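Peroxide stress regulator PerR, FUR family (PDB 4LMY) binds DNA as a zinc-containing transcription factor of the FUR family and regulates the response of Streptococcus pyogenes to peroxide stress. Local coordinates at the interface of chains A and B. Numbering follows the deposited sequence. Chains: chain A/B, Peroxide stress regulator PerR, FUR family.

Contact 1: the interface of chains A and B. Residues chain A 102, 142-145, 148; chain B 129-132.
The phenol ring of B:Tyr131 slots into chain A between A:Cys144 on one face and A:Val102 on the other. A:Cys144 CA sits over the middle of the ring, 3.6 Å from its centroid, in a CH-pi contact, and its CB leans toward the hydroxyl end, 3.4 Å from B:Tyr131 CZ. The opposite face meets A:Val102 near its rim: CG1, anti to the backbone N (chi1 -167°), comes within 3.5 Å of B:Tyr131 CD1, the two side chains running past each other in opposite directions. A:Pro145 crosses the tyrosine at about a right angle and brings CD to 3.8 Å from B:Tyr131 CD2. Held over the centre of one face and near the rim of the other, the ring probably has little freedom to turn. Beside this slot, the methyls A:Val102 CG2 and B:Thr129 CG2 touch loosely at 4.1 Å.

B:Lys132, the residue after the tyrosine, pairs with A:Ile143 in an antiparallel bridge through reciprocal backbone bonds, A:Ile143 N to B:Lys132 O at 2.9 Å and B:Lys132 N to A:Ile143 O at 3.0 Å. Within chain B, the hydroxyl OG1 of B:Thr129 accepts the amide N of B:Tyr131, steadying the turn that presents the ring. The modelled amide oxygen OE1 of A:Gln148 faces the carbonyl of B:Gly130, two acceptors too near each other, so that amide orientation is doubtful.

A:Cys144 is also a ligand of the structural zinc, so the ring packs against a segment that binds zinc. The contact joins the end of helix 118-129 and the start of strand 132-135 of chain B to strand 98-104, strand 140-143 and the loop after it in chain A.

Contact 2: the interface of chains A and B. Residues chain A 102, 112-114, 140; chain B 121, 124-125, 129, 136.
A:Phe113 lies flat against the helix of B:Ala125, and packing of apolar groups makes up this part of the interface. In the CH-pi contact, B:Ala125 CA stands over the centre of the phenyl ring, 3.7 Å from its centroid. The helix backbone thus comes directly against the aromatic face, as the small alanine permits. CG of A:Phe113 lies between its own backbone N and carbonyl carbon (chi1 68°), which turns the ring from strand 110-115 onto helix 118-129.

Aliphatic groups meet the same face and the tip of the ring. This tip, A:Phe113 CZ, meets the branch methyl B:Ile121 CG2 at 3.4 Å, the two side chains crossing at about a right angle. B:Ala125 CB lies over the same face as its CA, displaced toward the CE2 edge, 3.6 Å from A:Phe113 CE2, and also touches A:Val102 CG2. At the other end of the phenylalanine, its CB touches B:Thr129 CG2 at 4.1 Å. Apart from the ring, A:Ala140 CB of strand 140-143 packs on B:Ile136 CG1 at 3.8 Å. B:Glu124 takes part through its backbone and CB, while CG, anti to the carbonyl carbon, starts a bent chain that carries the carboxylate away from the phenyl ring.

No polar bond spans the two chains among these residues. The methyl of B:Thr129 faces the carbonyl oxygen of A:Asp112, whereas its hydroxyl is occupied within its own helix. B:Thr129 OG1 donates to the carbonyl O of B:Ala125 at 2.6 Å, approaching with a C=O...donor angle of 147° and tilted 32° from the carbonyl plane.

Contact 1: the interface of chains A and B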
# COMPACT_ATOMS: atom_id res chain seq x y z
N VAL A 102 10.30 6.95 -6.13
CA VAL A 102 11.35 6.11 -5.57
C VAL A 102 12.64 6.91 -5.62
O VAL A 102 13.03 7.41 -6.67
CB VAL A 102 11.54 4.80 -6.36
CG1 VAL A 102 12.39 3.82 -5.56
CG2 VAL A 102 10.21 4.18 -6.69
N GLY A 142 15.50 3.16 -2.74
CA GLY A 142 16.20 2.03 -3.28
C GLY A 142 17.51 2.42 -3.92
O GLY A 142 17.99 3.53 -3.71
N ILE A 143 18.07 1.51 -4.70
CA ILE A 143 19.29 1.78 -5.45
C ILE A 143 18.93 1.81 -6.93
O ILE A 143 18.43 0.82 -7.47
CB ILE A 143 20.35 0.69 -5.21
CG1 ILE A 143 20.54 0.42 -3.72
CG2 ILE A 143 21.67 1.09 -5.86
CD1 ILE A 143 21.04 1.61 -2.94
N CYS A 144 19.18 2.94 -7.58
CA CYS A 144 18.83 3.09 -8.99
C CYS A 144 19.72 2.22 -9.87
O CYS A 144 20.80 1.80 -9.44
CB CYS A 144 18.92 4.56 -9.41
SG CYS A 144 20.61 5.14 -9.78
N PRO A 145 19.27 1.91 -11.09
CA PRO A 145 20.03 1.04 -11.99
C PRO A 145 21.49 1.47 -12.18
O PRO A 145 22.37 0.61 -12.28
CB PRO A 145 19.27 1.14 -13.31
CG PRO A 145 17.86 1.35 -12.88
CD PRO A 145 17.92 2.20 -11.63
N GLN A 148 23.65 0.55 -9.04
CA GLN A 148 23.73 -0.88 -8.74
C GLN A 148 25.05 -1.49 -9.23
O GLN A 148 25.54 -1.12 -10.29
CB GLN A 148 22.55 -1.63 -9.36
CG GLN A 148 21.22 -1.36 -8.67
CD GLN A 148 20.03 -1.85 -9.47
OE1 GLN A 148 18.95 -1.27 -9.41
NE2 GLN A 148 20.23 -2.93 -10.22
N THR B 129 10.60 0.76 -12.26
CA THR B 129 11.72 1.70 -12.21
C THR B 129 13.08 1.02 -12.36
O THR B 129 14.06 1.67 -12.75
CB THR B 129 11.73 2.49 -10.88
OG1 THR B 129 12.05 1.61 -9.80
CG2 THR B 129 10.39 3.15 -10.63
N GLY B 130 13.15 -0.27 -12.06
CA GLY B 130 14.42 -0.97 -12.06
C GLY B 130 15.24 -0.77 -10.80
O GLY B 130 16.32 -1.34 -10.66
N TYR B 131 14.74 0.05 -9.88
CA TYR B 131 15.40 0.24 -8.58
C TYR B 131 15.35 -1.04 -7.75
O TYR B 131 14.34 -1.74 -7.74
CB TYR B 131 14.73 1.35 -7.77
CG TYR B 131 15.06 2.77 -8.17
CD1 TYR B 131 15.46 3.70 -7.21
CD2 TYR B 131 14.96 3.20 -9.49
CE1 TYR B 131 15.75 5.00 -7.55
CE2 TYR B 131 15.25 4.50 -9.84
CZ TYR B 131 15.65 5.40 -8.87
OH TYR B 131 15.93 6.70 -9.21
N LYS B 132 16.44 -1.33 -7.04
CA LYS B 132 16.41 -2.36 -6.02
C LYS B 132 15.90 -1.69 -4.75
O LYS B 132 16.62 -0.91 -4.13
CB LYS B 132 17.79 -2.96 -5.78
CG LYS B 132 17.81 -4.07 -4.75
CD LYS B 132 19.17 -4.73 -4.68
CE LYS B 132 19.02 -6.24 -4.57
NZ LYS B 132 18.23 -6.80 -5.70

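Contact 2: the interface of chains A and B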
# COMPACT_ATOMS: atom_id res chain seq x y z
N VAL A 102 10.30 6.95 -6.13
CA VAL A 102 11.35 6.11 -5.57
C VAL A 102 12.64 6.91 -5.62
O VAL A 102 13.03 7.41 -6.67
CB VAL A 102 11.54 4.80 -6.36
CG1 VAL A 102 12.39 3.82 -5.56
CG2 VAL A 102 10.21 4.18 -6.69
N ASP A 112 9.50 7.50 -10.60
CA ASP A 112 8.17 7.29 -10.05
C ASP A 112 7.52 6.06 -10.66
O ASP A 112 7.90 5.62 -11.75
CB ASP A 112 7.28 8.52 -10.24
CG ASP A 112 7.10 8.89 -11.69
OD1 ASP A 112 6.26 8.26 -12.37
OD2 ASP A 112 7.77 9.83 -12.16
N PHE A 113 6.56 5.50 -9.94
CA PHE A 113 5.83 4.33 -10.43
C PHE A 113 4.34 4.46 -10.12
O PHE A 113 3.95 5.21 -9.22
CB PHE A 113 6.39 3.04 -9.83
CG PHE A 113 6.16 2.90 -8.35
CD1 PHE A 113 5.16 2.07 -7.86
CD2 PHE A 113 6.94 3.60 -7.45
CE1 PHE A 113 4.95 1.94 -6.50
CE2 PHE A 113 6.74 3.47 -6.09
CZ PHE A 113 5.75 2.65 -5.62
N MET A 114 3.53 3.73 -10.86
CA MET A 114 2.09 3.74 -10.65
C MET A 114 1.66 2.75 -9.59
O MET A 114 1.96 1.56 -9.67
CB MET A 114 1.36 3.39 -11.94
CG MET A 114 -0.14 3.20 -11.77
SD MET A 114 -0.87 3.18 -13.41
CE MET A 114 0.21 4.36 -14.14
N ALA A 140 9.18 5.74 -1.67
CA ALA A 140 10.01 4.54 -1.65
C ALA A 140 11.47 4.93 -1.78
O ALA A 140 11.79 5.99 -2.32
CB ALA A 140 9.61 3.60 -2.78
N ILE B 121 3.69 -2.90 -3.09
CA ILE B 121 4.19 -1.62 -3.57
C ILE B 121 5.66 -1.76 -3.93
O ILE B 121 6.11 -1.26 -4.96
CB ILE B 121 4.05 -0.52 -2.49
CG1 ILE B 121 2.58 -0.31 -2.13
CG2 ILE B 121 4.67 0.79 -2.96
CD1 ILE B 121 2.39 0.65 -1.00
N GLU B 124 5.99 -3.53 -7.31
CA GLU B 124 5.66 -2.62 -8.40
C GLU B 124 6.73 -1.55 -8.60
O GLU B 124 7.07 -1.20 -9.73
CB GLU B 124 4.30 -1.97 -8.18
CG GLU B 124 3.13 -2.87 -8.52
CD GLU B 124 3.15 -3.34 -9.97
OE1 GLU B 124 3.66 -2.61 -10.84
OE2 GLU B 124 2.65 -4.45 -10.23
N ALA B 125 7.25 -1.03 -7.49
CA ALA B 125 8.30 -0.02 -7.54
C ALA B 125 9.51 -0.56 -8.30
O ALA B 125 10.06 0.11 -9.17
CB ALA B 125 8.71 0.40 -6.13
N THR B 129 10.60 0.76 -12.26
CA THR B 129 11.72 1.70 -12.21
C THR B 129 13.08 1.02 -12.36
O THR B 129 14.06 1.67 -12.75
CB THR B 129 11.73 2.49 -10.88
OG1 THR B 129 12.05 1.61 -9.80
CG2 THR B 129 10.39 3.15 -10.63
N ILE B 136 10.37 1.26 2.29
CA ILE B 136 9.24 2.13 1.99
C ILE B 136 8.56 2.52 3.29
O ILE B 136 7.58 1.89 3.70
CB ILE B 136 8.21 1.44 1.06
CG1 ILE B 136 8.90 0.86 -0.18
CG2 ILE B 136 7.12 2.43 0.66
CD1 ILE B 136 7.94 0.26 -1.18

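Contact 1 and contact 2 lie side by side, the centres of their C-alpha atoms about 9 Å apart. A:Val102 and B:Thr129 belong to both, and strands 98-104 and 140-143 of chain A and helix 118-129 of chain B also run through the two. Contact 1 adds backbone pairing between strands beside a zinc-ligand segment, whereas contact 2 is an apolar seam mainly along the helix. Because the interface is two-fold symmetric, each has a twin with the chains exchanged. Together they fit the dimer through which FUR-family repressors act, the pairing probably setting strand register while the seam fixes the helix against the partner's sheet.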